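Local atomic coordinates of putative lipoprotein (Bacteroides thetaiotaomicron, PDB entry 4Q1Z), a protein that is of unknown function but is probably a two-domain bacterial lipoprotein of the DUF4876 family. Residues S25-L30 and G68-T73; T259-G264 and G337-G342; I333-A338 and F378-V383. All coordinates share one frame; numbering follows the deposited sequence.

Interaction 1 of 3, residues S25-L30 and G68-T73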
# COMPACT_ATOMS: atom_id res chain seq x y z
N SER A 25 -9.53 -20.73 -1.30
CA SER A 25 -10.95 -20.48 -1.06
C SER A 25 -11.68 -20.10 -2.37
O SER A 25 -12.83 -20.50 -2.58
CB SER A 25 -11.13 -19.38 -0.03
OG SER A 25 -12.28 -19.58 0.78
N THR A 26 -11.00 -19.33 -3.25
CA THR A 26 -11.52 -18.84 -4.53
C THR A 26 -10.45 -18.82 -5.60
O THR A 26 -9.29 -18.55 -5.30
CB THR A 26 -12.04 -17.36 -4.38
OG1 THR A 26 -12.54 -17.10 -3.07
CG2 THR A 26 -13.06 -16.97 -5.43
N LEU A 27 -10.86 -19.05 -6.86
CA LEU A 27 -10.03 -18.89 -8.04
C LEU A 27 -10.68 -17.75 -8.87
O LEU A 27 -11.67 -17.96 -9.59
CB LEU A 27 -9.83 -20.20 -8.82
CG LEU A 27 -9.04 -21.28 -8.12
CD1 LEU A 27 -9.14 -22.56 -8.88
CD2 LEU A 27 -7.59 -20.89 -7.94
N LYS A 28 -10.15 -16.52 -8.66
CA LYS A 28 -10.64 -15.26 -9.24
C LYS A 28 -9.90 -14.87 -10.55
O LYS A 28 -8.67 -14.85 -10.59
CB LYS A 28 -10.49 -14.15 -8.19
CG LYS A 28 -10.86 -12.76 -8.67
CD LYS A 28 -10.52 -11.68 -7.64
CE LYS A 28 -10.61 -10.29 -8.24
NZ LYS A 28 -11.96 -9.98 -8.78
N ASP A 29 -10.68 -14.56 -11.61
CA ASP A 29 -10.22 -14.10 -12.94
C ASP A 29 -9.12 -15.05 -13.56
O ASP A 29 -8.26 -14.62 -14.36
CB ASP A 29 -9.72 -12.62 -12.86
CG ASP A 29 -10.69 -11.61 -12.22
OD1 ASP A 29 -11.93 -11.71 -12.47
OD2 ASP A 29 -10.21 -10.67 -11.53
N LEU A 30 -9.22 -16.36 -13.24
CA LEU A 30 -8.29 -17.39 -13.66
C LEU A 30 -8.61 -17.88 -15.08
O LEU A 30 -9.74 -18.25 -15.38
CB LEU A 30 -8.28 -18.56 -12.64
CG LEU A 30 -7.24 -19.69 -12.81
CD1 LEU A 30 -5.84 -19.16 -12.66
CD2 LEU A 30 -7.47 -20.78 -11.80
N GLY A 68 -4.16 -15.83 -13.10
CA GLY A 68 -5.31 -15.44 -12.31
C GLY A 68 -4.93 -15.22 -10.87
O GLY A 68 -3.75 -15.10 -10.55
N THR A 69 -5.95 -15.20 -9.99
CA THR A 69 -5.78 -14.91 -8.57
C THR A 69 -6.45 -15.98 -7.70
O THR A 69 -7.57 -16.40 -7.98
CB THR A 69 -6.29 -13.47 -8.25
OG1 THR A 69 -5.33 -12.54 -8.76
CG2 THR A 69 -6.46 -13.17 -6.76
N ALA A 70 -5.75 -16.39 -6.64
CA ALA A 70 -6.27 -17.30 -5.64
C ALA A 70 -6.35 -16.57 -4.31
O ALA A 70 -5.45 -15.79 -3.98
CB ALA A 70 -5.39 -18.53 -5.52
N ILE A 71 -7.45 -16.76 -3.58
CA ILE A 71 -7.66 -16.19 -2.25
C ILE A 71 -7.73 -17.38 -1.30
O ILE A 71 -8.49 -18.31 -1.57
CB ILE A 71 -8.91 -15.26 -2.18
CG1 ILE A 71 -8.69 -13.98 -3.01
CG2 ILE A 71 -9.24 -14.87 -0.73
CD1 ILE A 71 -9.20 -14.04 -4.41
N ASP A 72 -6.90 -17.41 -0.24
CA ASP A 72 -6.92 -18.54 0.67
C ASP A 72 -7.98 -18.34 1.77
O ASP A 72 -8.70 -17.34 1.75
CB ASP A 72 -5.51 -18.92 1.21
CG ASP A 72 -4.83 -18.10 2.30
OD1 ASP A 72 -5.43 -17.12 2.80
OD2 ASP A 72 -3.69 -18.46 2.69
N THR A 73 -8.12 -19.32 2.69
CA THR A 73 -9.13 -19.32 3.75
C THR A 73 -8.95 -18.18 4.75
O THR A 73 -9.91 -17.85 5.45
CB THR A 73 -9.15 -20.66 4.47
OG1 THR A 73 -7.82 -21.06 4.79
CG2 THR A 73 -9.85 -21.74 3.66
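Thr-26 and Ile-71 lie side by side and point the same way, with Thr-26 OG1 4.2 Å from Ile-71 CB. Lys-28 and Thr-69 stand on the same face of the sheet, where the CG1-CD1 arm of Ile-71 reaches diagonally across to Lys-28, its CD1 lying 4.0 Å from Lys-28 CB. The isoleucine side chain thus touches two residues of segment 25-30. Lys-28 has CG anti to its backbone N (chi1 176°), and the rest of its chain leads away from segment 68-73. There Lys-28 NZ forms a salt bridge with Asp-140 and another, through a weak hydrogen bond, with Asp-29 OD2 at 3.3 Å. On the other face Leu-27 sets CD2 against Ala-70 CB at 4.0 Å, and both side chains also pack on Ile-80 of strand 77-89. The backbone fixes this register: Lys-28 N to Thr-69 O is 2.7 Å and Thr-69 N to Lys-28 O is 2.8 Å, whereas Leu-27 and Ala-70 form a non-hydrogen-bonded pair. At the other end Ile-71 O accepts two bonds in its carbonyl plane, from Ser-25 N at 2.6 Å and Thr-26 N at 3.2 Å. Two consecutive residues facing one define a classic beta bulge, here in an antiparallel pair (axes at 169°) within the seven-stranded mixed sheet near the start of the chain.

Interaction 2 of 3, residues T259-G264 and G337-G342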
# COMPACT_ATOMS: atom_id res chain seq x y z
N THR A 259 4.74 15.14 9.78
CA THR A 259 5.22 13.91 10.39
C THR A 259 6.77 14.09 10.59
O THR A 259 7.37 14.97 9.98
CB THR A 259 4.76 12.66 9.60
OG1 THR A 259 5.33 12.61 8.29
CG2 THR A 259 3.24 12.57 9.50
N SER A 260 7.40 13.32 11.49
CA SER A 260 8.84 13.41 11.79
C SER A 260 9.73 13.41 10.53
O SER A 260 9.65 12.49 9.71
CB SER A 260 9.25 12.25 12.70
OG SER A 260 10.44 12.55 13.41
N VAL A 261 10.56 14.47 10.38
CA VAL A 261 11.53 14.61 9.28
C VAL A 261 12.67 13.56 9.52
O VAL A 261 13.47 13.29 8.61
CB VAL A 261 12.05 16.07 9.07
CG1 VAL A 261 10.90 17.03 8.73
CG2 VAL A 261 12.84 16.58 10.28
N PHE A 262 12.69 12.91 10.71
CA PHE A 262 13.60 11.81 11.03
C PHE A 262 13.02 10.44 10.66
O PHE A 262 13.65 9.45 10.95
CB PHE A 262 13.90 11.78 12.52
CG PHE A 262 14.72 12.93 13.04
CD1 PHE A 262 16.09 12.99 12.80
CD2 PHE A 262 14.13 13.92 13.82
CE1 PHE A 262 16.85 14.05 13.30
CE2 PHE A 262 14.90 14.97 14.33
CZ PHE A 262 16.25 15.03 14.08
N GLY A 263 11.82 10.39 10.13
CA GLY A 263 11.12 9.15 9.84
C GLY A 263 10.00 8.95 10.83
O GLY A 263 10.20 8.99 12.05
N GLY A 264 8.81 8.78 10.28
CA GLY A 264 7.60 8.51 11.05
C GLY A 264 7.16 7.08 10.86
O GLY A 264 7.72 6.38 10.01
N GLY A 337 18.61 8.37 6.44
CA GLY A 337 19.80 8.69 7.22
C GLY A 337 20.11 10.13 7.49
O GLY A 337 21.09 10.42 8.15
N ALA A 338 19.28 11.04 7.00
CA ALA A 338 19.48 12.47 7.22
C ALA A 338 18.18 13.23 7.10
O ALA A 338 17.26 12.76 6.44
CB ALA A 338 20.49 13.02 6.24
N THR A 339 18.12 14.41 7.73
CA THR A 339 17.00 15.31 7.59
C THR A 339 17.34 16.32 6.50
O THR A 339 18.51 16.68 6.31
CB THR A 339 16.62 15.99 8.92
OG1 THR A 339 17.67 16.85 9.38
CG2 THR A 339 16.20 15.00 9.98
N TYR A 340 16.31 16.74 5.79
CA TYR A 340 16.39 17.77 4.79
C TYR A 340 17.39 17.49 3.70
O TYR A 340 18.11 18.35 3.31
CB TYR A 340 16.63 19.13 5.44
CG TYR A 340 15.55 19.51 6.40
CD1 TYR A 340 14.33 19.96 5.97
CD2 TYR A 340 15.74 19.38 7.74
CE1 TYR A 340 13.34 20.28 6.85
CE2 TYR A 340 14.75 19.70 8.63
CZ TYR A 340 13.55 20.14 8.18
OH TYR A 340 12.59 20.47 9.07
N CYS A 341 17.40 16.26 3.22
CA CYS A 341 18.30 15.83 2.15
C CYS A 341 17.57 15.63 0.82
O CYS A 341 18.23 15.39 -0.20
CB CYS A 341 19.12 14.60 2.55
SG CYS A 341 18.14 13.13 2.88
N GLY A 342 16.25 15.78 0.83
CA GLY A 342 15.39 15.67 -0.34
C GLY A 342 15.34 14.28 -0.93
O GLY A 342 15.20 14.14 -2.14
O HOH W 1 15.48 11.48 8.11
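Val-261 is the first residue of 259-264 to touch 337-342: both its methyls meet Tyr-340, and CG2 reaches Thr-339 as well. The two residues before it are held from elsewhere, Thr-259 OG1 by a hydrogen bond with Tyr-132 of strand 131-136 and Ser-260 OG by one with Thr-156 OG1. Ser-260 OG also lies in plane at the edge of the Phe-262 ring. At Val-261 itself, Val-261 CG2 meets Thr-339 CG2 at 3.7 Å and also lies 4.0 Å from Tyr-340 CE2, approaching the tyrosine ring obliquely. Val-261 CG1 lies 3.8 Å from Tyr-340 OH, at the phenol end. The backbone contributes through a water that bridges Val-261 O and Ala-338 O, 2.8 Å from each. Phe-262 follows, with Thr-339 CG2 over one face of its ring, 3.8 Å from the centroid and 27° off the normal: a CH-pi contact shifted toward the rim. Thr-339 keeps OG1 in the crowded position between its backbone N and carbonyl carbon (chi1 65°), which leaves CG2 beside the N and facing both Val-261 and Phe-262. The turn that presents these residues is type I, closed by Gly-263 N to Ser-260 O at 3.0 Å; a side chain on Gly-263 would press on the carbonyl oxygen before it. Beyond the contact, Gly-263 O accepts from Arg-324. The contact therefore joins two surface loops, one leading into strand 265-269 and the other into strand 344-347.

Interaction 3 of 3, residues I333-A338 and F378-V383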
# COMPACT_ATOMS: atom_id res chain seq x y z
N ILE A 333 12.79 -1.67 9.94
CA ILE A 333 13.00 -0.22 9.91
C ILE A 333 13.57 0.19 8.56
O ILE A 333 14.43 -0.52 8.01
CB ILE A 333 13.96 0.25 11.06
CG1 ILE A 333 15.33 -0.50 11.06
CG2 ILE A 333 13.28 0.21 12.41
CD1 ILE A 333 16.60 0.39 11.39
N THR A 334 13.14 1.34 8.05
CA THR A 334 13.62 1.96 6.80
C THR A 334 14.09 3.36 7.17
O THR A 334 13.77 3.82 8.26
CB THR A 334 12.60 1.89 5.65
OG1 THR A 334 13.26 2.22 4.43
CG2 THR A 334 11.39 2.77 5.87
N TRP A 335 14.89 4.01 6.33
CA TRP A 335 15.48 5.32 6.65
C TRP A 335 16.09 5.96 5.41
O TRP A 335 16.18 5.31 4.37
CB TRP A 335 16.59 5.18 7.75
CG TRP A 335 17.79 4.37 7.31
CD1 TRP A 335 18.90 4.84 6.67
CD2 TRP A 335 17.93 2.94 7.37
NE1 TRP A 335 19.73 3.79 6.34
CE2 TRP A 335 19.16 2.61 6.75
CE3 TRP A 335 17.13 1.90 7.88
CZ2 TRP A 335 19.64 1.29 6.67
CZ3 TRP A 335 17.58 0.58 7.76
CH2 TRP A 335 18.84 0.29 7.19
N VAL A 336 16.53 7.23 5.54
CA VAL A 336 17.23 7.97 4.50
C VAL A 336 18.51 8.52 5.13
O VAL A 336 19.39 9.02 4.43
CB VAL A 336 16.39 9.06 3.77
CG1 VAL A 336 15.26 8.44 2.99
CG2 VAL A 336 15.90 10.14 4.72
N GLY A 337 18.61 8.37 6.44
CA GLY A 337 19.80 8.69 7.22
C GLY A 337 20.11 10.13 7.49
O GLY A 337 21.09 10.42 8.15
N ALA A 338 19.28 11.04 7.00
CA ALA A 338 19.48 12.47 7.22
C ALA A 338 18.18 13.23 7.10
O ALA A 338 17.26 12.76 6.44
CB ALA A 338 20.49 13.02 6.24
N PHE A 378 11.82 -1.75 1.02
CA PHE A 378 12.03 -0.42 0.48
C PHE A 378 13.45 -0.11 0.05
O PHE A 378 14.41 -0.37 0.78
CB PHE A 378 11.61 0.64 1.51
CG PHE A 378 10.12 0.76 1.66
CD1 PHE A 378 9.41 -0.08 2.50
CD2 PHE A 378 9.41 1.72 0.93
CE1 PHE A 378 8.02 -0.00 2.59
CE2 PHE A 378 8.03 1.82 1.05
CZ PHE A 378 7.34 0.96 1.87
N GLU A 379 13.56 0.55 -1.11
CA GLU A 379 14.79 1.15 -1.59
C GLU A 379 14.92 2.45 -0.80
O GLU A 379 13.94 3.21 -0.72
CB GLU A 379 14.76 1.40 -3.12
CG GLU A 379 15.01 0.18 -3.98
CD GLU A 379 16.40 -0.44 -3.88
OE1 GLU A 379 17.35 0.26 -3.46
OE2 GLU A 379 16.53 -1.63 -4.25
N ARG A 380 16.09 2.68 -0.19
CA ARG A 380 16.36 3.84 0.66
C ARG A 380 17.18 4.92 -0.04
O ARG A 380 18.08 4.61 -0.82
CB ARG A 380 17.12 3.38 1.89
CG ARG A 380 16.33 2.48 2.81
CD ARG A 380 17.13 2.14 4.02
NE ARG A 380 18.30 1.34 3.69
CZ ARG A 380 18.31 0.01 3.64
NH1 ARG A 380 17.20 -0.69 3.88
NH2 ARG A 380 19.44 -0.64 3.36
N GLY A 381 16.87 6.17 0.31
CA GLY A 381 17.55 7.36 -0.20
C GLY A 381 17.43 7.60 -1.69
O GLY A 381 18.40 8.04 -2.31
N VAL A 382 16.25 7.32 -2.27
CA VAL A 382 15.95 7.54 -3.69
C VAL A 382 15.56 9.01 -3.90
O VAL A 382 15.13 9.67 -2.95
CB VAL A 382 14.83 6.60 -4.23
CG1 VAL A 382 15.23 5.14 -4.15
CG2 VAL A 382 13.49 6.83 -3.53
N VAL A 383 15.67 9.52 -5.12
CA VAL A 383 15.18 10.86 -5.40
C VAL A 383 13.66 10.69 -5.52
O VAL A 383 13.23 9.88 -6.34
CB VAL A 383 15.81 11.53 -6.65
CG1 VAL A 383 15.09 12.83 -6.99
CG2 VAL A 383 17.30 11.77 -6.44
O HOH W 2 14.52 0.10 3.54
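Trp-335 and Arg-380 are brought together by two torsions: chi1 of 65° sets the indole CG between its backbone N and carbonyl carbon, and chi3 of -65° bends the arginine chain and so places NE. The guanidinium then lies flat on one indole face, planes 15° apart, with Arg-380 NE 3.3 Å from Trp-335 CZ2. Arg-380 CD sits over the six-membered ring, 3.5 Å from its centroid, as a CH-pi contact, while Arg-380 CZ makes an off-centre cation-pi contact, 4.0 Å from the centroid of the six-membered ring of Trp-335. An alanine in place of Trp-335 would probably leave the guanidinium without the flat surface it stacks on, and the arginine end more able to turn. Arg-380 lies on outermost strand 378-382 of the eleven-stranded sheet, and just past Arg-380, Gly-381 and Val-382 both face Gly-344 of strand 344-347 in a G1 beta bulge. Val-336 CG1 packs against this bulge, 3.9 Å from Gly-381 N. One water ties the polar groups together: it accepts from Thr-334 OG1 at 2.6 Å and from Arg-380 NH1 at 2.8 Å, and donates to Phe-378 O at 2.8 Å. NH1 has a second, weak bond to Thr-375 O, in the short helix before the strand.

How the interactions relate
Interaction 1 stands apart, its centre about 35 Å from that of interaction 3 and 40 Å from that of interaction 2, across the centre of the chain. It is a strand-to-strand contact held mainly by direct backbone hydrogen bonds. Interactions 2 and 3 share Gly-337 and Ala-338 and touch through Cys-341 SG and Val-336 CG2, so the 333-342 part of the loop before strand 344-347 meets another loop through 337-342 and an edge strand through 333-338. Both use waters and ring faces, yet the surface contact of 259-264 is chiefly apolar, whereas 378-383 contributes a charged group. Interactions 1 and 3 are both partly buried.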